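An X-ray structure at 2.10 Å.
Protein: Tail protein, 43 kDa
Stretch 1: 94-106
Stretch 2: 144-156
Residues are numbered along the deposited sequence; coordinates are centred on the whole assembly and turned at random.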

ATOM      1  N   LEU A  94      -8.182 -37.145  -3.951  1.00 31.32           N
ATOM      2  CA  LEU A  94      -8.823 -38.096  -4.848  1.00 32.87           C
ATOM      3  C   LEU A  94     -10.347 -37.998  -4.816  1.00 33.92           C
ATOM      4  O   LEU A  94     -11.016 -38.534  -5.698  1.00 35.10           O
ATOM      5  CB  LEU A  94      -8.355 -39.530  -4.555  1.00 33.73           C
ATOM      6  CG  LEU A  94      -6.857 -39.843  -4.586  1.00 32.67           C
ATOM      7  CD1 LEU A  94      -6.613 -41.334  -4.169  1.00 35.22           C
ATOM      8  CD2 LEU A  94      -6.260 -39.549  -5.941  1.00 36.22           C
ATOM      9  N   ALA A  95     -10.901 -37.319  -3.802  1.00 34.10           N
ATOM     10  CA  ALA A  95     -12.331 -37.009  -3.782  1.00 33.68           C
ATOM     11  C   ALA A  95     -12.710 -36.180  -4.958  1.00 33.59           C
ATOM     12  O   ALA A  95     -13.827 -36.186  -5.300  1.00 34.14           O
ATOM     13  CB  ALA A  95     -12.720 -36.276  -2.495  1.00 33.56           C
ATOM     14  N   GLY A  96     -11.789 -35.406  -5.544  1.00 34.66           N
ATOM     15  CA  GLY A  96     -12.048 -34.680  -6.785  1.00 34.70           C
ATOM     16  C   GLY A  96     -12.697 -35.499  -7.903  1.00 35.90           C
ATOM     17  O   GLY A  96     -13.577 -35.013  -8.557  1.00 34.43           O
ATOM     18  N   PHE A  97     -12.244 -36.734  -8.127  1.00 36.84           N
ATOM     19  CA  PHE A  97     -12.933 -37.670  -9.003  1.00 38.40           C
ATOM     20  C   PHE A  97     -14.413 -37.910  -8.641  1.00 39.55           C
ATOM     21  O   PHE A  97     -15.297 -37.836  -9.487  1.00 39.69           O
ATOM     22  CB  PHE A  97     -12.246 -39.041  -8.970  1.00 39.36           C
ATOM     23  CG  PHE A  97     -10.885 -39.061  -9.619  1.00 40.36           C
ATOM     24  CD1 PHE A  97     -10.759 -38.892 -11.005  1.00 39.09           C
ATOM     25  CD2 PHE A  97      -9.733 -39.280  -8.840  1.00 40.34           C
ATOM     26  CE1 PHE A  97      -9.513 -38.930 -11.610  1.00 39.78           C
ATOM     27  CE2 PHE A  97      -8.477 -39.314  -9.430  1.00 40.54           C
ATOM     28  CZ  PHE A  97      -8.363 -39.150 -10.830  1.00 40.74           C
ATOM     29  N   LEU A  98     -14.675 -38.217  -7.376  1.00 40.37           N
ATOM     30  CA  LEU A  98     -16.048 -38.483  -6.921  1.00 40.15           C
ATOM     31  C   LEU A  98     -16.933 -37.232  -6.971  1.00 39.84           C
ATOM     32  O   LEU A  98     -18.094 -37.318  -7.314  1.00 39.74           O
ATOM     33  CB  LEU A  98     -16.004 -39.063  -5.512  1.00 40.91           C
ATOM     34  CG  LEU A  98     -15.072 -40.280  -5.327  1.00 43.39           C
ATOM     35  CD1 LEU A  98     -15.591 -41.250  -4.282  1.00 43.56           C
ATOM     36  CD2 LEU A  98     -14.859 -41.001  -6.639  1.00 42.31           C
ATOM     37  N   VAL A  99     -16.360 -36.065  -6.663  1.00 39.53           N
ATOM     38  CA  VAL A  99     -17.053 -34.774  -6.779  1.00 39.36           C
ATOM     39  C   VAL A  99     -17.408 -34.413  -8.204  1.00 40.07           C
ATOM     40  O   VAL A  99     -18.452 -33.771  -8.472  1.00 39.79           O
ATOM     41  CB  VAL A  99     -16.190 -33.588  -6.194  1.00 39.09           C
ATOM     42  CG1 VAL A  99     -16.734 -32.263  -6.657  1.00 36.51           C
ATOM     43  CG2 VAL A  99     -16.100 -33.663  -4.654  1.00 36.11           C
ATOM     44  N   ASP A 100     -16.524 -34.784  -9.124  1.00 40.79           N
ATOM     45  CA  ASP A 100     -16.682 -34.437 -10.532  1.00 41.66           C
ATOM     46  C   ASP A 100     -17.580 -35.450 -11.256  1.00 42.67           C
ATOM     47  O   ASP A 100     -18.397 -35.071 -12.069  1.00 41.73           O
ATOM     48  CB  ASP A 100     -15.346 -34.448 -11.276  1.00 41.09           C
ATOM     49  CG  ASP A 100     -14.390 -33.321 -10.876  1.00 41.20           C
ATOM     50  OD1 ASP A 100     -14.726 -32.333 -10.153  1.00 38.12           O
ATOM     51  OD2 ASP A 100     -13.230 -33.478 -11.307  1.00 41.45           O
ATOM     52  N   CYS A 101     -17.373 -36.735 -10.974  1.00 44.72           N
ATOM     53  CA  CYS A 101     -17.940 -37.849 -11.767  1.00 46.08           C
ATOM     54  C   CYS A 101     -19.306 -38.303 -11.262  1.00 46.69           C
ATOM     55  O   CYS A 101     -19.759 -37.899 -10.184  1.00 47.06           O
ATOM     56  CB  CYS A 101     -16.980 -39.048 -11.770  1.00 46.62           C
ATOM     57  SG  CYS A 101     -15.235 -38.650 -12.311  1.00 50.78           S
ATOM     58  N   SER A 102     -19.980 -39.118 -12.049  1.00 46.92           N
ATOM     59  CA  SER A 102     -21.381 -39.463 -11.698  1.00 48.06           C
ATOM     60  C   SER A 102     -21.554 -40.755 -10.916  1.00 48.09           C
ATOM     61  O   SER A 102     -20.854 -41.740 -11.158  1.00 47.53           O
ATOM     62  CB  SER A 102     -22.309 -39.446 -12.911  1.00 47.32           C
ATOM     63  OG  SER A 102     -23.104 -38.287 -12.781  1.00 49.89           O
ATOM     64  N   ALA A 103     -22.485 -40.723  -9.960  1.00 48.78           N
ATOM     65  CA  ALA A 103     -22.818 -41.918  -9.215  1.00 50.33           C
ATOM     66  C   ALA A 103     -23.461 -42.882 -10.223  1.00 50.76           C
ATOM     67  O   ALA A 103     -24.050 -42.424 -11.213  1.00 50.85           O
ATOM     68  CB  ALA A 103     -23.778 -41.594  -8.025  1.00 50.30           C
ATOM     69  N   PRO A 104     -23.256 -44.198 -10.032  1.00 52.08           N
ATOM     70  CA  PRO A 104     -24.161 -45.198 -10.645  1.00 52.25           C
ATOM     71  C   PRO A 104     -25.528 -45.213  -9.949  1.00 52.65           C
ATOM     72  O   PRO A 104     -25.717 -44.532  -8.916  1.00 51.65           O
ATOM     73  CB  PRO A 104     -23.437 -46.547 -10.407  1.00 52.72           C
ATOM     74  CG  PRO A 104     -22.036 -46.196  -9.869  1.00 52.36           C
ATOM     75  CD  PRO A 104     -22.169 -44.835  -9.250  1.00 52.44           C
ATOM     76  N   GLN A 105     -26.477 -46.000 -10.474  1.00 53.39           N
ATOM     77  CA  GLN A 105     -27.730 -46.163  -9.750  1.00 53.36           C
ATOM     78  C   GLN A 105     -27.768 -47.506  -8.992  1.00 53.55           C
ATOM     79  O   GLN A 105     -28.550 -48.437  -9.270  1.00 54.37           O
ATOM     80  CB  GLN A 105     -28.931 -45.875 -10.651  1.00 54.93           C
ATOM     81  CG  GLN A 105     -29.401 -44.411 -10.514  1.00 56.49           C
ATOM     82  CD  GLN A 105     -29.783 -44.030  -9.071  1.00 59.08           C
ATOM     83  OE1 GLN A 105     -30.064 -44.905  -8.224  1.00 61.74           O
ATOM     84  NE2 GLN A 105     -29.798 -42.717  -8.791  1.00 57.67           N
ATOM     85  N   LEU A 106     -26.859 -47.559  -8.028  1.00 52.41           N
ATOM     86  CA  LEU A 106     -26.758 -48.595  -7.023  1.00 51.29           C
ATOM     87  C   LEU A 106     -27.942 -48.471  -6.044  1.00 50.32           C
ATOM     88  O   LEU A 106     -28.358 -47.359  -5.707  1.00 50.83           O
ATOM     89  CB  LEU A 106     -25.407 -48.407  -6.298  1.00 51.27           C
ATOM     90  CG  LEU A 106     -24.977 -49.243  -5.088  1.00 52.24           C
ATOM     91  CD1 LEU A 106     -24.675 -50.700  -5.488  1.00 53.40           C
ATOM     92  CD2 LEU A 106     -23.746 -48.580  -4.379  1.00 50.96           C
TER
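Stretch 2, residues 144-156: DIEPGETVWQALT

Stretch 2 runs as a loop from D144 to T150 and then as a helix from V151, which continues past T156. Its helix crosses helix 95-100 of stretch 1 nearly at right angles: the N-to-C directions differ by 95°, and the axes approach to 7.6 Å.

I145 points toward stretch 1, and its backbone O accepts a hydrogen bond from Q105 NE2 at 2.7 Å. The Q105 side chain leaves its backbone sideways, but its end comes nearer and so reaches this carbonyl. I145 CD1 lies 4.0 Å from L106 O.

E146 to E149 form a type I beta turn, closed by E149 N to E146 O at 2.8 Å. The CA-to-CB bonds of E146 and P147 point away from stretch 1. The turn brings E149 O to A103 N, which donates a nearly straight hydrogen bond of 2.8 Å. S102 OG adds a weak bond to E149 O at 3.4 Å.

T150 pairs with S102 in a single beta bridge, with their CA atoms 4.4 Å apart. T150 CA also makes a CA-H...O contact of 3.2 Å with C101 O. T150 is the N-cap of the helix: its OG1 accepts from Q153 N at 2.8 Å.

V151 N and W152 N, at the start of the helix, have no partner within it and bond to stretch 1. V151 N donates to C101 O, just past helix 95-100, at 3.2 Å, and V151 CG1 is 3.7 Å from L98 CD1. W152 N donates to L98 O, within that helix, also at 3.2 Å. A95 CB lies over one face of the W152 ring, 3.6 Å from W152 CZ3, while L98 CB sits at the ring edge, 3.7 Å from W152 CE3.

Apolar side chains also meet farther along. A154 CB is 3.7 Å from A103 CB, in the loop after helix 95-100, and L155 CD2 is 3.9 Å from L98 CD1.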

ATOM      1  N   ASP A 144     -32.633 -43.207  -1.735  1.00 58.48           N
ATOM      2  CA  ASP A 144     -33.101 -42.818  -3.056  1.00 58.74           C
ATOM      3  C   ASP A 144     -32.230 -41.661  -3.504  1.00 59.75           C
ATOM      4  O   ASP A 144     -32.343 -40.554  -2.963  1.00 60.47           O
ATOM      5  CB  ASP A 144     -34.572 -42.352  -2.995  1.00 58.87           C
ATOM      6  CG  ASP A 144     -35.562 -43.410  -3.456  1.00 59.00           C
ATOM      7  OD1 ASP A 144     -35.205 -44.233  -4.328  1.00 60.52           O
ATOM      8  OD2 ASP A 144     -36.718 -43.399  -2.965  1.00 57.39           O
ATOM      9  N   ILE A 145     -31.365 -41.921  -4.481  1.00 60.31           N
ATOM     10  CA  ILE A 145     -30.474 -40.912  -5.057  1.00 60.43           C
ATOM     11  C   ILE A 145     -30.946 -40.493  -6.469  1.00 60.93           C
ATOM     12  O   ILE A 145     -31.454 -41.328  -7.231  1.00 61.93           O
ATOM     13  CB  ILE A 145     -28.992 -41.415  -5.091  1.00 60.88           C
ATOM     14  CG1 ILE A 145     -28.917 -42.931  -5.280  1.00 59.56           C
ATOM     15  CG2 ILE A 145     -28.240 -40.979  -3.778  1.00 61.16           C
ATOM     16  CD1 ILE A 145     -27.514 -43.483  -5.422  1.00 59.89           C
ATOM     17  N   GLU A 146     -30.797 -39.217  -6.821  1.00 60.81           N
ATOM     18  CA  GLU A 146     -31.226 -38.732  -8.154  1.00 60.96           C
ATOM     19  C   GLU A 146     -30.069 -38.751  -9.197  1.00 60.57           C
ATOM     20  O   GLU A 146     -28.926 -38.480  -8.846  1.00 60.80           O
ATOM     21  CB  GLU A 146     -31.921 -37.366  -8.055  1.00 61.11           C
ATOM     22  CG  GLU A 146     -31.254 -36.356  -7.107  1.00 62.49           C
ATOM     23  CD  GLU A 146     -31.988 -35.009  -7.037  1.00 63.25           C
ATOM     24  OE1 GLU A 146     -31.296 -33.957  -6.903  1.00 65.14           O
ATOM     25  OE2 GLU A 146     -33.254 -35.012  -7.099  1.00 65.30           O
ATOM     26  N   PRO A 147     -30.373 -39.055 -10.485  1.00 60.04           N
ATOM     27  CA  PRO A 147     -29.353 -39.578 -11.457  1.00 59.24           C
ATOM     28  C   PRO A 147     -28.103 -38.715 -11.750  1.00 58.69           C
ATOM     29  O   PRO A 147     -26.977 -39.256 -11.890  1.00 59.18           O
ATOM     30  CB  PRO A 147     -30.170 -39.819 -12.743  1.00 59.35           C
ATOM     31  CG  PRO A 147     -31.641 -39.865 -12.278  1.00 59.88           C
ATOM     32  CD  PRO A 147     -31.705 -38.906 -11.118  1.00 59.93           C
ATOM     33  N   GLY A 148     -28.269 -37.397 -11.834  1.00 57.37           N
ATOM     34  CA  GLY A 148     -27.102 -36.496 -11.937  1.00 55.91           C
ATOM     35  C   GLY A 148     -26.285 -36.327 -10.649  1.00 54.75           C
ATOM     36  O   GLY A 148     -25.416 -35.462 -10.570  1.00 53.38           O
ATOM     37  N   GLU A 149     -26.570 -37.130  -9.620  1.00 53.32           N
ATOM     38  CA  GLU A 149     -25.784 -37.056  -8.380  1.00 52.60           C
ATOM     39  C   GLU A 149     -24.374 -37.554  -8.644  1.00 49.31           C
ATOM     40  O   GLU A 149     -24.135 -38.470  -9.500  1.00 49.20           O
ATOM     41  CB  GLU A 149     -26.446 -37.780  -7.174  1.00 52.19           C
ATOM     42  CG  GLU A 149     -27.453 -36.856  -6.443  1.00 54.72           C
ATOM     43  CD  GLU A 149     -27.820 -37.269  -5.011  1.00 55.39           C
ATOM     44  OE1 GLU A 149     -28.300 -38.407  -4.772  1.00 58.89           O
ATOM     45  OE2 GLU A 149     -27.673 -36.402  -4.125  1.00 60.76           O
ATOM     46  N   THR A 150     -23.457 -36.918  -7.916  1.00 45.19           N
ATOM     47  CA  THR A 150     -22.090 -37.177  -8.051  1.00 42.07           C
ATOM     48  C   THR A 150     -21.853 -38.352  -7.151  1.00 41.31           C
ATOM     49  O   THR A 150     -22.617 -38.613  -6.243  1.00 39.74           O
ATOM     50  CB  THR A 150     -21.241 -35.928  -7.578  1.00 42.90           C
ATOM     51  OG1 THR A 150     -21.420 -35.692  -6.162  1.00 40.69           O
ATOM     52  CG2 THR A 150     -21.609 -34.658  -8.380  1.00 39.70           C
ATOM     53  N   VAL A 151     -20.771 -39.058  -7.369  1.00 40.18           N
ATOM     54  CA  VAL A 151     -20.384 -40.114  -6.429  1.00 39.70           C
ATOM     55  C   VAL A 151     -20.315 -39.569  -4.968  1.00 38.66           C
ATOM     56  O   VAL A 151     -20.777 -40.241  -4.009  1.00 37.43           O
ATOM     57  CB  VAL A 151     -19.060 -40.785  -6.866  1.00 39.49           C
ATOM     58  CG1 VAL A 151     -18.761 -42.005  -6.004  1.00 40.08           C
ATOM     59  CG2 VAL A 151     -19.116 -41.185  -8.347  1.00 40.15           C
ATOM     60  N   TRP A 152     -19.729 -38.365  -4.826  1.00 37.91           N
ATOM     61  CA  TRP A 152     -19.585 -37.680  -3.547  1.00 36.89           C
ATOM     62  C   TRP A 152     -20.924 -37.392  -2.864  1.00 35.94           C
ATOM     63  O   TRP A 152     -21.118 -37.784  -1.737  1.00 35.39           O
ATOM     64  CB  TRP A 152     -18.749 -36.383  -3.638  1.00 34.74           C
ATOM     65  CG  TRP A 152     -18.222 -36.098  -2.302  1.00 32.36           C
ATOM     66  CD1 TRP A 152     -18.720 -35.189  -1.385  1.00 31.54           C
ATOM     67  CD2 TRP A 152     -17.213 -36.826  -1.631  1.00 32.04           C
ATOM     68  NE1 TRP A 152     -18.051 -35.307  -0.202  1.00 31.01           N
ATOM     69  CE2 TRP A 152     -17.103 -36.280  -0.318  1.00 29.15           C
ATOM     70  CE3 TRP A 152     -16.327 -37.839  -2.024  1.00 29.95           C
ATOM     71  CZ2 TRP A 152     -16.159 -36.716   0.594  1.00 31.01           C
ATOM     72  CZ3 TRP A 152     -15.405 -38.283  -1.121  1.00 31.50           C
ATOM     73  CH2 TRP A 152     -15.302 -37.719   0.175  1.00 30.71           C
ATOM     74  N   GLN A 153     -21.818 -36.700  -3.542  1.00 36.92           N
ATOM     75  CA  GLN A 153     -23.194 -36.503  -3.051  1.00 38.21           C
ATOM     76  C   GLN A 153     -23.856 -37.772  -2.600  1.00 38.85           C
ATOM     77  O   GLN A 153     -24.462 -37.804  -1.524  1.00 39.73           O
ATOM     78  CB  GLN A 153     -24.064 -35.906  -4.131  1.00 38.30           C
ATOM     79  CG  GLN A 153     -23.860 -34.446  -4.288  1.00 38.80           C
ATOM     80  CD  GLN A 153     -24.572 -33.890  -5.512  1.00 39.06           C
ATOM     81  OE1 GLN A 153     -24.662 -34.560  -6.535  1.00 41.00           O
ATOM     82  NE2 GLN A 153     -25.042 -32.644  -5.423  1.00 38.45           N
ATOM     83  N   ALA A 154     -23.711 -38.830  -3.403  1.00 38.88           N
ATOM     84  CA  ALA A 154     -24.323 -40.091  -3.109  1.00 38.65           C
ATOM     85  C   ALA A 154     -23.682 -40.703  -1.885  1.00 38.64           C
ATOM     86  O   ALA A 154     -24.343 -41.317  -1.037  1.00 37.52           O
ATOM     87  CB  ALA A 154     -24.181 -41.073  -4.335  1.00 39.17           C
ATOM     88  N   LEU A 155     -22.375 -40.554  -1.799  1.00 37.76           N
ATOM     89  CA  LEU A 155     -21.657 -41.119  -0.699  1.00 38.20           C
ATOM     90  C   LEU A 155     -22.017 -40.384   0.634  1.00 37.62           C
ATOM     91  O   LEU A 155     -22.077 -41.008   1.708  1.00 35.67           O
ATOM     92  CB  LEU A 155     -20.171 -40.981  -1.000  1.00 38.96           C
ATOM     93  CG  LEU A 155     -19.102 -41.823  -0.358  1.00 38.74           C
ATOM     94  CD1 LEU A 155     -19.424 -43.277  -0.466  1.00 38.22           C
ATOM     95  CD2 LEU A 155     -17.862 -41.476  -1.151  1.00 38.79           C
ATOM     96  N   THR A 156     -22.254 -39.083   0.526  1.00 37.91           N
ATOM     97  CA  THR A 156     -22.554 -38.234   1.675  1.00 39.28           C
ATOM     98  C   THR A 156     -23.946 -38.614   2.222  1.00 39.91           C
ATOM     99  O   THR A 156     -24.102 -38.921   3.409  1.00 39.56           O
ATOM    100  CB  THR A 156     -22.483 -36.737   1.281  1.00 39.40           C
ATOM    101  OG1 THR A 156     -21.160 -36.412   0.806  1.00 40.32           O
ATOM    102  CG2 THR A 156     -22.865 -35.817   2.471  1.00 37.44           C
TER